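Local coordinates for protein lovastatin nonaketide synthase, polyketide synthase component (Aspergillus terreus, PDB 7CPX) that builds the polyketide core of lovastatin as an iterative multidomain synthase, making dihydromonacolin L with its partner enzyme lovC, at residues 107-119 and 509-521. The protein carries 2 engineered substitutions. Residues are numbered along the deposited sequence; the frame is centred on the assembly and turned at random.
Sequences YEAVTNAGMRIQD and WSLLRKRSVLPFR
S516 OG, from segment 509-521, accepts the N-H of I117, the first residue of the short helix 117-120, at 2.7 Å with an N-H...O angle of 145°. R116 is in the N-cap position just before it. The contact joins the ketosynthase, of thiolase fold, to its C-terminal extension, consistent with the linker that leads on to the acyltransferase. The same OG weakly donates to M115 O, so the hydroxyl is used in both roles. The next residues pair as well. Q118 bends at chi2 (72°), and this brings its amide to the backbone of V517. Q118 OE1 accepts V517 N at 3.3 Å, with the donor above the carbonyl plane and not on a lone pair. NE2 also faces V517 O, but the modelled separation is too short to trust.

At the other end, R116 CG lies against R515 O (3.3 Å). A bend at chi3 brings R116 NH1 to R513 O at 3.2 Å. That nitrogen also sits over the face of the R513 guanidinium, but the two cationic groups are not bonded. D119 OD2 meets the R513 edge in a long salt bridge and probably offsets part of the charge.

Beside these, Y107 OH touches S516 CB and L518 CD1, each at 3.5 Å. K514 lies along G114, and its ammonium group forms a salt bridge with D264. G114 closes helix 97-113 in a Schellman motif, and its CA makes a C-H...O contact with K514 O.

L511 packs the extension's helix 504-513 on strand 475-479. R515 places its guanidinium obliquely by T111 CG2 and donates through NH1 to P926 O. T111 is held in turn by Y107 O, which T111 N and T111 OG1 reach from opposite faces of the carbonyl plane, OG1 at 3.1 Å.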
ATOM      1  N   TYR A 107      28.788  14.388 -30.714  1.00 88.25           N
ATOM      2  CA  TYR A 107      28.581  14.996 -32.022  1.00 88.25           C
ATOM      3  C   TYR A 107      29.031  16.450 -32.018  1.00 88.25           C
ATOM      4  O   TYR A 107      29.627  16.926 -32.990  1.00 88.25           O
ATOM      5  CB  TYR A 107      27.120  14.897 -32.448  1.00 88.25           C
ATOM      6  CG  TYR A 107      26.893  15.430 -33.844  1.00 88.25           C
ATOM      7  CD1 TYR A 107      27.154  14.645 -34.955  1.00 88.25           C
ATOM      8  CD2 TYR A 107      26.442  16.724 -34.050  1.00 88.25           C
ATOM      9  CE1 TYR A 107      26.961  15.128 -36.232  1.00 88.25           C
ATOM     10  CE2 TYR A 107      26.245  17.216 -35.323  1.00 88.25           C
ATOM     11  CZ  TYR A 107      26.506  16.415 -36.412  1.00 88.25           C
ATOM     12  OH  TYR A 107      26.311  16.901 -37.685  1.00 88.25           O
ATOM     13  N   GLU A 108      28.753  17.173 -30.931  1.00 87.92           N
ATOM     14  CA  GLU A 108      29.198  18.559 -30.835  1.00 87.92           C
ATOM     15  C   GLU A 108      30.718  18.651 -30.868  1.00 87.92           C
ATOM     16  O   GLU A 108      31.281  19.545 -31.507  1.00 87.92           O
ATOM     17  CB  GLU A 108      28.655  19.199 -29.560  1.00 87.92           C
ATOM     18  CG  GLU A 108      27.159  19.446 -29.579  1.00 87.92           C
ATOM     19  CD  GLU A 108      26.634  19.936 -28.245  1.00 87.92           C
ATOM     20  OE1 GLU A 108      27.452  20.160 -27.329  1.00 87.92           O
ATOM     21  OE2 GLU A 108      25.403  20.094 -28.111  1.00 87.92           O
ATOM     22  N   ALA A 109      31.398  17.740 -30.171  1.00 86.45           N
ATOM     23  CA  ALA A 109      32.856  17.750 -30.150  1.00 86.45           C
ATOM     24  C   ALA A 109      33.426  17.410 -31.518  1.00 86.45           C
ATOM     25  O   ALA A 109      34.407  18.019 -31.957  1.00 86.45           O
ATOM     26  CB  ALA A 109      33.372  16.768 -29.099  1.00 86.45           C
ATOM     27  N   VAL A 110      32.831  16.433 -32.202  1.00 86.99           N
ATOM     28  CA  VAL A 110      33.266  16.099 -33.554  1.00 86.99           C
ATOM     29  C   VAL A 110      33.077  17.297 -34.472  1.00 86.99           C
ATOM     30  O   VAL A 110      33.948  17.619 -35.291  1.00 86.99           O
ATOM     31  CB  VAL A 110      32.502  14.863 -34.063  1.00 86.99           C
ATOM     32  CG1 VAL A 110      32.801  14.602 -35.526  1.00 86.99           C
ATOM     33  CG2 VAL A 110      32.874  13.650 -33.241  1.00 86.99           C
ATOM     34  N   THR A 111      31.937  17.974 -34.350  1.00 94.28           N
ATOM     35  CA  THR A 111      31.670  19.152 -35.165  1.00 94.28           C
ATOM     36  C   THR A 111      32.691  20.250 -34.893  1.00 94.28           C
ATOM     37  O   THR A 111      33.254  20.836 -35.824  1.00 94.28           O
ATOM     38  CB  THR A 111      30.251  19.647 -34.883  1.00 94.28           C
ATOM     39  OG1 THR A 111      29.301  18.727 -35.436  1.00 94.28           O
ATOM     40  CG2 THR A 111      30.031  21.020 -35.473  1.00 94.28           C
ATOM     41  N   ASN A 112      32.948  20.536 -33.616  1.00 93.86           N
ATOM     42  CA  ASN A 112      33.875  21.604 -33.262  1.00 93.86           C
ATOM     43  C   ASN A 112      35.291  21.272 -33.711  1.00 93.86           C
ATOM     44  O   ASN A 112      36.030  22.156 -34.158  1.00 93.86           O
ATOM     45  CB  ASN A 112      33.829  21.852 -31.756  1.00 93.86           C
ATOM     46  CG  ASN A 112      32.468  22.316 -31.286  1.00 93.86           C
ATOM     47  OD1 ASN A 112      31.694  22.882 -32.055  1.00 93.86           O
ATOM     48  ND2 ASN A 112      32.168  22.079 -30.014  1.00 93.86           N
ATOM     49  N   ALA A 113      35.687  20.005 -33.597  1.00 92.37           N
ATOM     50  CA  ALA A 113      37.002  19.589 -34.067  1.00 92.37           C
ATOM     51  C   ALA A 113      37.144  19.761 -35.570  1.00 92.37           C
ATOM     52  O   ALA A 113      38.271  19.793 -36.077  1.00 92.37           O
ATOM     53  CB  ALA A 113      37.259  18.133 -33.683  1.00 92.37           C
ATOM     54  N   GLY A 114      36.032  19.867 -36.292  1.00101.59           N
ATOM     55  CA  GLY A 114      36.078  20.055 -37.726  1.00101.59           C
ATOM     56  C   GLY A 114      36.116  18.740 -38.474  1.00101.59           C
ATOM     57  O   GLY A 114      36.949  18.547 -39.365  1.00101.59           O
ATOM     58  N   MET A 115      35.219  17.825 -38.119  1.00 93.85           N
ATOM     59  CA  MET A 115      35.195  16.489 -38.694  1.00 93.85           C
ATOM     60  C   MET A 115      33.795  16.148 -39.173  1.00 93.85           C
ATOM     61  O   MET A 115      32.807  16.430 -38.489  1.00 93.85           O
ATOM     62  CB  MET A 115      35.650  15.451 -37.676  1.00 93.85           C
ATOM     63  CG  MET A 115      37.106  15.564 -37.302  1.00 93.85           C
ATOM     64  SD  MET A 115      37.545  14.424 -35.986  1.00 93.85           S
ATOM     65  CE  MET A 115      39.322  14.581 -36.006  1.00 93.85           C
ATOM     66  N   ARG A 116      33.721  15.535 -40.350  1.00105.65           N
ATOM     67  CA  ARG A 116      32.458  15.024 -40.856  1.00105.65           C
ATOM     68  C   ARG A 116      32.210  13.628 -40.305  1.00105.65           C
ATOM     69  O   ARG A 116      33.121  12.798 -40.244  1.00105.65           O
ATOM     70  CB  ARG A 116      32.464  14.989 -42.384  1.00105.65           C
ATOM     71  CG  ARG A 116      32.929  16.276 -43.039  1.00105.65           C
ATOM     72  CD  ARG A 116      32.609  16.277 -44.525  1.00105.65           C
ATOM     73  NE  ARG A 116      33.195  15.131 -45.210  1.00105.65           N
ATOM     74  CZ  ARG A 116      34.382  15.131 -45.801  1.00105.65           C
ATOM     75  NH1 ARG A 116      35.148  16.210 -45.821  1.00105.65           N
ATOM     76  NH2 ARG A 116      34.814  14.019 -46.390  1.00105.65           N
ATOM     77  N   ILE A 117      30.965  13.371 -39.899  1.00 95.32           N
ATOM     78  CA  ILE A 117      30.617  12.046 -39.403  1.00 95.32           C
ATOM     79  C   ILE A 117      30.893  10.993 -40.465  1.00 95.32           C
ATOM     80  O   ILE A 117      31.253   9.854 -40.148  1.00 95.32           O
ATOM     81  CB  ILE A 117      29.144  12.016 -38.949  1.00 95.32           C
ATOM     82  CG1 ILE A 117      28.826  10.686 -38.268  1.00 95.32           C
ATOM     83  CG2 ILE A 117      28.218  12.228 -40.134  1.00 95.32           C
ATOM     84  CD1 ILE A 117      27.455  10.641 -37.630  1.00 95.32           C
ATOM     85  N   GLN A 118      30.733  11.353 -41.741  1.00100.02           N
ATOM     86  CA  GLN A 118      31.049  10.421 -42.817  1.00100.02           C
ATOM     87  C   GLN A 118      32.530  10.070 -42.820  1.00100.02           C
ATOM     88  O   GLN A 118      32.901   8.908 -43.030  1.00100.02           O
ATOM     89  CB  GLN A 118      30.640  11.015 -44.165  1.00100.02           C
ATOM     90  CG  GLN A 118      29.138  11.118 -44.380  1.00100.02           C
ATOM     91  CD  GLN A 118      28.496  12.206 -43.544  1.00100.02           C
ATOM     92  OE1 GLN A 118      29.175  13.103 -43.042  1.00100.02           O
ATOM     93  NE2 GLN A 118      27.180  12.131 -43.383  1.00100.02           N
ATOM     94  N   ASP A 119      33.393  11.062 -42.593  1.00100.53           N
ATOM     95  CA  ASP A 119      34.829  10.800 -42.584  1.00100.53           C
ATOM     96  C   ASP A 119      35.198   9.823 -41.477  1.00100.53           C
ATOM     97  O   ASP A 119      35.971   8.883 -41.698  1.00100.53           O
ATOM     98  CB  ASP A 119      35.597  12.111 -42.422  1.00100.53           C
ATOM     99  CG  ASP A 119      37.099  11.922 -42.513  1.00100.53           C
ATOM    100  OD1 ASP A 119      37.545  10.796 -42.818  1.00100.53           O
ATOM    101  OD2 ASP A 119      37.836  12.904 -42.280  1.00100.53           O
ATOM    102  N   TRP A 509      34.358  27.126 -45.959  1.00123.92           N
ATOM    103  CA  TRP A 509      35.234  25.965 -46.063  1.00123.92           C
ATOM    104  C   TRP A 509      35.054  25.034 -44.873  1.00123.92           C
ATOM    105  O   TRP A 509      35.092  23.810 -45.027  1.00123.92           O
ATOM    106  CB  TRP A 509      36.689  26.411 -46.176  1.00123.92           C
ATOM    107  CG  TRP A 509      37.656  25.274 -46.147  1.00123.92           C
ATOM    108  CD1 TRP A 509      38.037  24.496 -47.199  1.00123.92           C
ATOM    109  CD2 TRP A 509      38.365  24.780 -45.006  1.00123.92           C
ATOM    110  NE1 TRP A 509      38.940  23.549 -46.785  1.00123.92           N
ATOM    111  CE2 TRP A 509      39.159  23.702 -45.442  1.00123.92           C
ATOM    112  CE3 TRP A 509      38.407  25.145 -43.658  1.00123.92           C
ATOM    113  CZ2 TRP A 509      39.984  22.986 -44.580  1.00123.92           C
ATOM    114  CZ3 TRP A 509      39.227  24.433 -42.803  1.00123.92           C
ATOM    115  CH2 TRP A 509      40.004  23.367 -43.267  1.00123.92           C
ATOM    116  N   SER A 510      34.878  25.592 -43.675  1.00116.91           N
ATOM    117  CA  SER A 510      34.604  24.757 -42.512  1.00116.91           C
ATOM    118  C   SER A 510      33.262  24.052 -42.653  1.00116.91           C
ATOM    119  O   SER A 510      33.137  22.870 -42.313  1.00116.91           O
ATOM    120  CB  SER A 510      34.636  25.604 -41.241  1.00116.91           C
ATOM    121  OG  SER A 510      33.723  26.682 -41.326  1.00116.91           O
ATOM    122  N   LEU A 511      32.249  24.760 -43.156  1.00118.79           N
ATOM    123  CA  LEU A 511      30.935  24.144 -43.319  1.00118.79           C
ATOM    124  C   LEU A 511      30.951  23.043 -44.370  1.00118.79           C
ATOM    125  O   LEU A 511      30.141  22.112 -44.300  1.00118.79           O
ATOM    126  CB  LEU A 511      29.897  25.204 -43.676  1.00118.79           C
ATOM    127  CG  LEU A 511      29.408  26.051 -42.501  1.00118.79           C
ATOM    128  CD1 LEU A 511      28.588  27.212 -43.001  1.00118.79           C
ATOM    129  CD2 LEU A 511      28.588  25.216 -41.533  1.00118.79           C
ATOM    130  N   LEU A 512      31.851  23.129 -45.346  1.00127.51           N
ATOM    131  CA  LEU A 512      31.926  22.120 -46.399  1.00127.51           C
ATOM    132  C   LEU A 512      32.817  20.945 -46.002  1.00127.51           C
ATOM    133  O   LEU A 512      32.363  19.798 -45.956  1.00127.51           O
ATOM    134  CB  LEU A 512      32.440  22.758 -47.694  1.00127.51           C
ATOM    135  CG  LEU A 512      31.379  23.366 -48.609  1.00127.51           C
ATOM    136  CD1 LEU A 512      32.028  24.282 -49.624  1.00127.51           C
ATOM    137  CD2 LEU A 512      30.597  22.268 -49.309  1.00127.51           C
ATOM    138  N   ARG A 513      34.086  21.222 -45.713  1.00117.96           N
ATOM    139  CA  ARG A 513      35.085  20.186 -45.493  1.00117.96           C
ATOM    140  C   ARG A 513      35.175  19.746 -44.039  1.00117.96           C
ATOM    141  O   ARG A 513      35.544  18.597 -43.772  1.00117.96           O
ATOM    142  CB  ARG A 513      36.455  20.692 -45.955  1.00117.96           C
ATOM    143  CG  ARG A 513      37.313  19.670 -46.693  1.00117.96           C
ATOM    144  CD  ARG A 513      38.476  19.180 -45.842  1.00117.96           C
ATOM    145  NE  ARG A 513      38.061  18.173 -44.873  1.00117.96           N
ATOM    146  CZ  ARG A 513      38.093  16.864 -45.088  1.00117.96           C
ATOM    147  NH1 ARG A 513      38.516  16.359 -46.236  1.00117.96           N
ATOM    148  NH2 ARG A 513      37.686  16.039 -44.127  1.00117.96           N
ATOM    149  N   LYS A 514      34.845  20.630 -43.095  1.00108.87           N
ATOM    150  CA  LYS A 514      35.034  20.367 -41.674  1.00108.87           C
ATOM    151  C   LYS A 514      33.714  20.284 -40.916  1.00108.87           C
ATOM    152  O   LYS A 514      33.695  20.452 -39.693  1.00108.87           O
ATOM    153  CB  LYS A 514      35.929  21.443 -41.056  1.00108.87           C
ATOM    154  CG  LYS A 514      37.235  21.680 -41.806  1.00108.87           C
ATOM    155  CD  LYS A 514      38.163  20.473 -41.751  1.00108.87           C
ATOM    156  CE  LYS A 514      38.905  20.397 -40.428  1.00108.87           C
ATOM    157  NZ  LYS A 514      39.591  19.088 -40.253  1.00108.87           N
ATOM    158  N   ARG A 515      32.608  20.036 -41.611  1.00107.49           N
ATOM    159  CA  ARG A 515      31.311  19.885 -40.969  1.00107.49           C
ATOM    160  C   ARG A 515      30.560  18.736 -41.622  1.00107.49           C
ATOM    161  O   ARG A 515      30.620  18.556 -42.841  1.00107.49           O
ATOM    162  CB  ARG A 515      30.493  21.178 -41.051  1.00107.49           C
ATOM    163  CG  ARG A 515      31.035  22.296 -40.173  1.00107.49           C
ATOM    164  CD  ARG A 515      30.486  22.234 -38.767  1.00107.49           C
ATOM    165  NE  ARG A 515      29.063  22.553 -38.727  1.00107.49           N
ATOM    166  CZ  ARG A 515      28.451  23.159 -37.718  1.00107.49           C
ATOM    167  NH1 ARG A 515      29.113  23.562 -36.646  1.00107.49           N
ATOM    168  NH2 ARG A 515      27.141  23.378 -37.791  1.00107.49           N
ATOM    169  N   SER A 516      29.850  17.969 -40.802  1.00103.29           N
ATOM    170  CA  SER A 516      29.220  16.745 -41.272  1.00103.29           C
ATOM    171  C   SER A 516      28.109  17.043 -42.270  1.00103.29           C
ATOM    172  O   SER A 516      27.415  18.058 -42.173  1.00103.29           O
ATOM    173  CB  SER A 516      28.657  15.959 -40.091  1.00103.29           C
ATOM    174  OG  SER A 516      29.684  15.600 -39.184  1.00103.29           O
ATOM    175  N   VAL A 517      27.949  16.144 -43.234  1.00113.15           N
ATOM    176  CA  VAL A 517      26.843  16.187 -44.182  1.00113.15           C
ATOM    177  C   VAL A 517      25.732  15.289 -43.662  1.00113.15           C
ATOM    178  O   VAL A 517      25.989  14.195 -43.147  1.00113.15           O
ATOM    179  CB  VAL A 517      27.300  15.754 -45.586  1.00113.15           C
ATOM    180  CG1 VAL A 517      26.123  15.744 -46.546  1.00113.15           C
ATOM    181  CG2 VAL A 517      28.395  16.673 -46.098  1.00113.15           C
ATOM    182  N   LEU A 518      24.498  15.745 -43.803  1.00106.22           N
ATOM    183  CA  LEU A 518      23.331  15.077 -43.252  1.00106.22           C
ATOM    184  C   LEU A 518      22.225  15.034 -44.293  1.00106.22           C
ATOM    185  O   LEU A 518      22.227  15.821 -45.247  1.00106.22           O
ATOM    186  CB  LEU A 518      22.851  15.794 -41.982  1.00106.22           C
ATOM    187  CG  LEU A 518      23.906  15.821 -40.871  1.00106.22           C
ATOM    188  CD1 LEU A 518      23.470  16.684 -39.706  1.00106.22           C
ATOM    189  CD2 LEU A 518      24.211  14.415 -40.388  1.00106.22           C
ATOM    190  N   PRO A 519      21.260  14.112 -44.144  1.00109.80           N
ATOM    191  CA  PRO A 519      20.268  13.887 -45.206  1.00109.80           C
ATOM    192  C   PRO A 519      19.642  15.159 -45.754  1.00109.80           C
ATOM    193  O   PRO A 519      19.729  15.423 -46.958  1.00109.80           O
ATOM    194  CB  PRO A 519      19.220  13.006 -44.516  1.00109.80           C
ATOM    195  CG  PRO A 519      19.983  12.274 -43.475  1.00109.80           C
ATOM    196  CD  PRO A 519      21.034  13.228 -42.987  1.00109.80           C
ATOM    197  N   PHE A 520      19.012  15.956 -44.896  1.00111.53           N
ATOM    198  CA  PHE A 520      18.399  17.200 -45.341  1.00111.53           C
ATOM    199  C   PHE A 520      19.490  18.242 -45.539  1.00111.53           C
ATOM    200  O   PHE A 520      20.238  18.548 -44.607  1.00111.53           O
ATOM    201  CB  PHE A 520      17.356  17.678 -44.333  1.00111.53           C
ATOM    202  CG  PHE A 520      16.151  16.789 -44.248  1.00111.53           C
ATOM    203  CD1 PHE A 520      16.160  15.665 -43.443  1.00111.53           C
ATOM    204  CD2 PHE A 520      15.013  17.072 -44.981  1.00111.53           C
ATOM    205  CE1 PHE A 520      15.055  14.842 -43.365  1.00111.53           C
ATOM    206  CE2 PHE A 520      13.903  16.254 -44.907  1.00111.53           C
ATOM    207  CZ  PHE A 520      13.923  15.137 -44.098  1.00111.53           C
ATOM    208  N   ARG A 521      19.582  18.781 -46.749  1.00120.12           N
ATOM    209  CA  ARG A 521      20.665  19.669 -47.135  1.00120.12           C
ATOM    210  C   ARG A 521      20.111  20.987 -47.653  1.00120.12           C
ATOM    211  O   ARG A 521      19.036  21.033 -48.260  1.00120.12           O
ATOM    212  CB  ARG A 521      21.539  19.038 -48.223  1.00120.12           C
ATOM    213  CG  ARG A 521      22.222  17.743 -47.826  1.00120.12           C
ATOM    214  CD  ARG A 521      22.868  17.089 -49.037  1.00120.12           C
ATOM    215  NE  ARG A 521      23.635  15.901 -48.690  1.00120.12           N
ATOM    216  CZ  ARG A 521      23.118  14.690 -48.539  1.00120.12           C
ATOM    217  NH1 ARG A 521      21.821  14.469 -48.676  1.00120.12           N
ATOM    218  NH2 ARG A 521      23.921  13.673 -48.241  1.00120.12           N
TER